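Local coordinates for beta-Lactamase/D-Alanine Carboxypeptidase (Pseudomonas syringae pv. tomato, PDB 5EVI), which probably hydrolyses beta-lactam antibiotics to substituted beta-amino acids, as a class C (AmpC) beta-lactamase, at residues 85-90 and 108-113. Sequence-based numbering, arbitrary orientation.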
ATOM      1  N   GLY D  85       0.831 -20.477 -10.399  1.00 59.18           N
ATOM      2  CA  GLY D  85       2.032 -21.229 -10.754  1.00 59.49           C
ATOM      3  C   GLY D  85       3.039 -20.500 -11.629  1.00 60.04           C
ATOM      4  O   GLY D  85       3.900 -21.144 -12.228  1.00 57.91           O
ATOM      5  N   ARG D  86       2.952 -19.169 -11.691  1.00 61.42           N
ATOM      6  CA  ARG D  86       3.786 -18.362 -12.591  1.00 63.47           C
ATOM      7  C   ARG D  86       5.019 -17.752 -11.909  1.00 63.80           C
ATOM      8  O   ARG D  86       5.939 -17.311 -12.600  1.00 62.61           O
ATOM      9  CB  ARG D  86       2.961 -17.231 -13.229  1.00 64.62           C
ATOM     10  CG  ARG D  86       1.580 -17.620 -13.750  1.00 66.30           C
ATOM     11  CD  ARG D  86       1.610 -18.751 -14.769  1.00 66.95           C
ATOM     12  NE  ARG D  86       2.286 -18.376 -16.011  1.00 68.15           N
ATOM     13  CZ  ARG D  86       1.763 -17.628 -16.990  1.00 69.07           C
ATOM     14  NH1 ARG D  86       2.491 -17.368 -18.073  1.00 69.84           N
ATOM     15  NH2 ARG D  86       0.528 -17.128 -16.907  1.00 69.03           N
ATOM     16  N   LEU D  87       5.042 -17.722 -10.574  1.00 64.35           N
ATOM     17  CA  LEU D  87       6.065 -16.977  -9.837  1.00 65.76           C
ATOM     18  C   LEU D  87       6.264 -17.537  -8.418  1.00 65.37           C
ATOM     19  O   LEU D  87       5.578 -17.127  -7.484  1.00 65.78           O
ATOM     20  CB  LEU D  87       5.665 -15.486  -9.791  1.00 66.78           C
ATOM     21  CG  LEU D  87       6.716 -14.372  -9.672  1.00 67.74           C
ATOM     22  CD1 LEU D  87       6.056 -13.118  -9.107  1.00 67.95           C
ATOM     23  CD2 LEU D  87       7.922 -14.751  -8.829  1.00 68.17           C
ATOM     24  N   SER D  88       7.204 -18.467  -8.257  1.00 65.02           N
ATOM     25  CA  SER D  88       7.577 -18.959  -6.923  1.00 64.86           C
ATOM     26  C   SER D  88       8.491 -17.922  -6.259  1.00 63.14           C
ATOM     27  O   SER D  88       9.652 -17.764  -6.651  1.00 63.42           O
ATOM     28  CB  SER D  88       8.265 -20.329  -6.997  1.00 66.23           C
ATOM     29  OG  SER D  88       8.410 -20.900  -5.705  1.00 66.49           O
ATOM     30  N   LEU D  89       7.955 -17.213  -5.264  1.00 59.71           N
ATOM     31  CA  LEU D  89       8.671 -16.116  -4.595  1.00 57.90           C
ATOM     32  C   LEU D  89       9.957 -16.546  -3.867  1.00 53.92           C
ATOM     33  O   LEU D  89      10.859 -15.727  -3.683  1.00 52.28           O
ATOM     34  CB  LEU D  89       7.740 -15.371  -3.620  1.00 60.09           C
ATOM     35  CG  LEU D  89       6.554 -14.599  -4.223  1.00 69.61           C
ATOM     36  CD1 LEU D  89       5.594 -14.134  -3.137  1.00 77.07           C
ATOM     37  CD2 LEU D  89       7.021 -13.407  -5.044  1.00 76.95           C
ATOM     38  N   THR D  90      10.043 -17.818  -3.466  1.00 49.97           N
ATOM     39  CA  THR D  90      11.254 -18.355  -2.827  1.00 46.83           C
ATOM     40  C   THR D  90      12.427 -18.587  -3.798  1.00 44.24           C
ATOM     41  O   THR D  90      13.567 -18.689  -3.351  1.00 44.03           O
ATOM     42  CB  THR D  90      10.967 -19.664  -2.059  1.00 45.86           C
ATOM     43  OG1 THR D  90      10.438 -20.651  -2.951  1.00 44.97           O
ATOM     44  CG2 THR D  90       9.978 -19.412  -0.942  1.00 45.91           C
ATOM     45  N   ILE D 108      19.458 -13.560  -4.848  1.00 42.93           N
ATOM     46  CA  ILE D 108      18.619 -13.319  -3.662  1.00 40.23           C
ATOM     47  C   ILE D 108      17.183 -13.747  -3.980  1.00 37.61           C
ATOM     48  O   ILE D 108      16.693 -13.443  -5.070  1.00 37.19           O
ATOM     49  CB  ILE D 108      18.622 -11.820  -3.260  1.00 40.77           C
ATOM     50  CG1 ILE D 108      20.046 -11.357  -2.934  1.00 41.46           C
ATOM     51  CG2 ILE D 108      17.713 -11.562  -2.057  1.00 40.38           C
ATOM     52  CD1 ILE D 108      20.230  -9.857  -2.971  1.00 41.62           C
ATOM     53  N   PRO D 109      16.499 -14.439  -3.033  1.00 35.53           N
ATOM     54  CA  PRO D 109      15.080 -14.787  -3.266  1.00 33.28           C
ATOM     55  C   PRO D 109      14.167 -13.571  -3.552  1.00 31.79           C
ATOM     56  O   PRO D 109      14.404 -12.482  -3.029  1.00 30.48           O
ATOM     57  CB  PRO D 109      14.675 -15.495  -1.965  1.00 34.33           C
ATOM     58  CG  PRO D 109      15.952 -16.071  -1.426  1.00 34.73           C
ATOM     59  CD  PRO D 109      17.029 -15.094  -1.815  1.00 34.91           C
ATOM     60  N   VAL D 110      13.132 -13.785  -4.368  1.00 29.89           N
ATOM     61  CA  VAL D 110      12.245 -12.705  -4.851  1.00 28.76           C
ATOM     62  C   VAL D 110      11.439 -12.052  -3.720  1.00 26.61           C
ATOM     63  O   VAL D 110      11.198 -10.838  -3.763  1.00 26.19           O
ATOM     64  CB  VAL D 110      11.289 -13.215  -5.965  1.00 29.50           C
ATOM     65  CG1 VAL D 110      10.235 -12.175  -6.366  1.00 30.32           C
ATOM     66  CG2 VAL D 110      12.069 -13.640  -7.206  1.00 30.36           C
ATOM     67  N   PHE D 111      11.039 -12.839  -2.717  1.00 24.43           N
ATOM     68  CA  PHE D 111      10.150 -12.338  -1.652  1.00 23.92           C
ATOM     69  C   PHE D 111      10.717 -11.125  -0.923  1.00 22.42           C
ATOM     70  O   PHE D 111       9.971 -10.225  -0.543  1.00 22.38           O
ATOM     71  CB  PHE D 111       9.752 -13.444  -0.662  1.00 23.71           C
ATOM     72  CG  PHE D 111      10.835 -13.874   0.295  1.00 23.91           C
ATOM     73  CD1 PHE D 111      10.979 -13.255   1.537  1.00 24.17           C
ATOM     74  CD2 PHE D 111      11.665 -14.951  -0.009  1.00 24.60           C
ATOM     75  CE1 PHE D 111      11.951 -13.674   2.435  1.00 24.37           C
ATOM     76  CE2 PHE D 111      12.645 -15.377   0.896  1.00 24.56           C
ATOM     77  CZ  PHE D 111      12.782 -14.736   2.112  1.00 24.52           C
ATOM     78  N   HIS D 112      12.040 -11.094  -0.765  1.00 21.23           N
ATOM     79  CA  HIS D 112      12.729  -9.960  -0.139  1.00 20.73           C
ATOM     80  C   HIS D 112      12.431  -8.577  -0.743  1.00 19.99           C
ATOM     81  O   HIS D 112      12.710  -7.560  -0.096  1.00 19.13           O
ATOM     82  CB  HIS D 112      14.245 -10.156  -0.218  1.00 20.97           C
ATOM     83  CG  HIS D 112      14.764 -11.229   0.677  1.00 20.87           C
ATOM     84  ND1 HIS D 112      14.772 -11.120   2.050  1.00 20.74           N
ATOM     85  CD2 HIS D 112      15.290 -12.440   0.389  1.00 20.81           C
ATOM     86  CE1 HIS D 112      15.303 -12.214   2.570  1.00 20.45           C
ATOM     87  NE2 HIS D 112      15.606 -13.036   1.584  1.00 21.18           N
ATOM     88  N   LEU D 113      11.953  -8.538  -1.985  1.00 19.47           N
ATOM     89  CA  LEU D 113      11.614  -7.279  -2.652  1.00 19.55           C
ATOM     90  C   LEU D 113      10.278  -6.707  -2.194  1.00 19.45           C
ATOM     91  O   LEU D 113      10.023  -5.529  -2.405  1.00 18.63           O
ATOM     92  CB  LEU D 113      11.524  -7.482  -4.163  1.00 19.95           C
ATOM     93  CG  LEU D 113      12.753  -7.973  -4.940  1.00 20.50           C
ATOM     94  CD1 LEU D 113      12.320  -8.448  -6.311  1.00 21.17           C
ATOM     95  CD2 LEU D 113      13.788  -6.868  -5.067  1.00 21.27           C
TER
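Leu89 O carries the polar half of this contact. The backbone N of Phe111 donates to it over 3.1 Å, in a bent bond (138° at the hydrogen) that comes in from above the carbonyl plane. Val110 N lies equally near the same oxygen. Carbon closes in as well: Val110 CB sits 3.4 Å from Leu89 O, and the Phe111 ring turns its edge to it, with CD2 at 3.8 Å from Leu89 O.

Packing is tightest on the buried side. With its CG anti to the carbonyl carbon (chi1 -66°), Leu89 extends CD2 to within 3.7 Å of Val110 CG1, the two side chains crossing at roughly a right angle. Leu87 reaches the same methyl more loosely, its CD2 being 4.2 Å from Val110 CG1. Ala78 and Ala81 of helix 70-83 touch Leu87, while Val110 rests on Leu162 of helix 156-169.

In the class C beta-lactamase fold this is part of the helical region beside the large antiparallel sheet. Helix 70-83 ends in a Schellman motif with Gly85, at positive phi, as its C-prime residue; the chain then enters the irregular loop whose far end is met here. That helix probably begins just after the nucleophile of the SxxK motif.

Toward solvent the contact thins out. At Thr90 the bond from CA to CB points away from the 108-113 segment, and the residue contributes its backbone, with Thr90 O 3.7 Å from Pro109 CB; its OG1 makes a weak hydrogen bond with Ser88 OG. Phe111, in the crowded chi1 position (74°), meets Leu89 through its CB, 4.1 Å from Leu89 CB, while one face of its ring lies against His112 CD2.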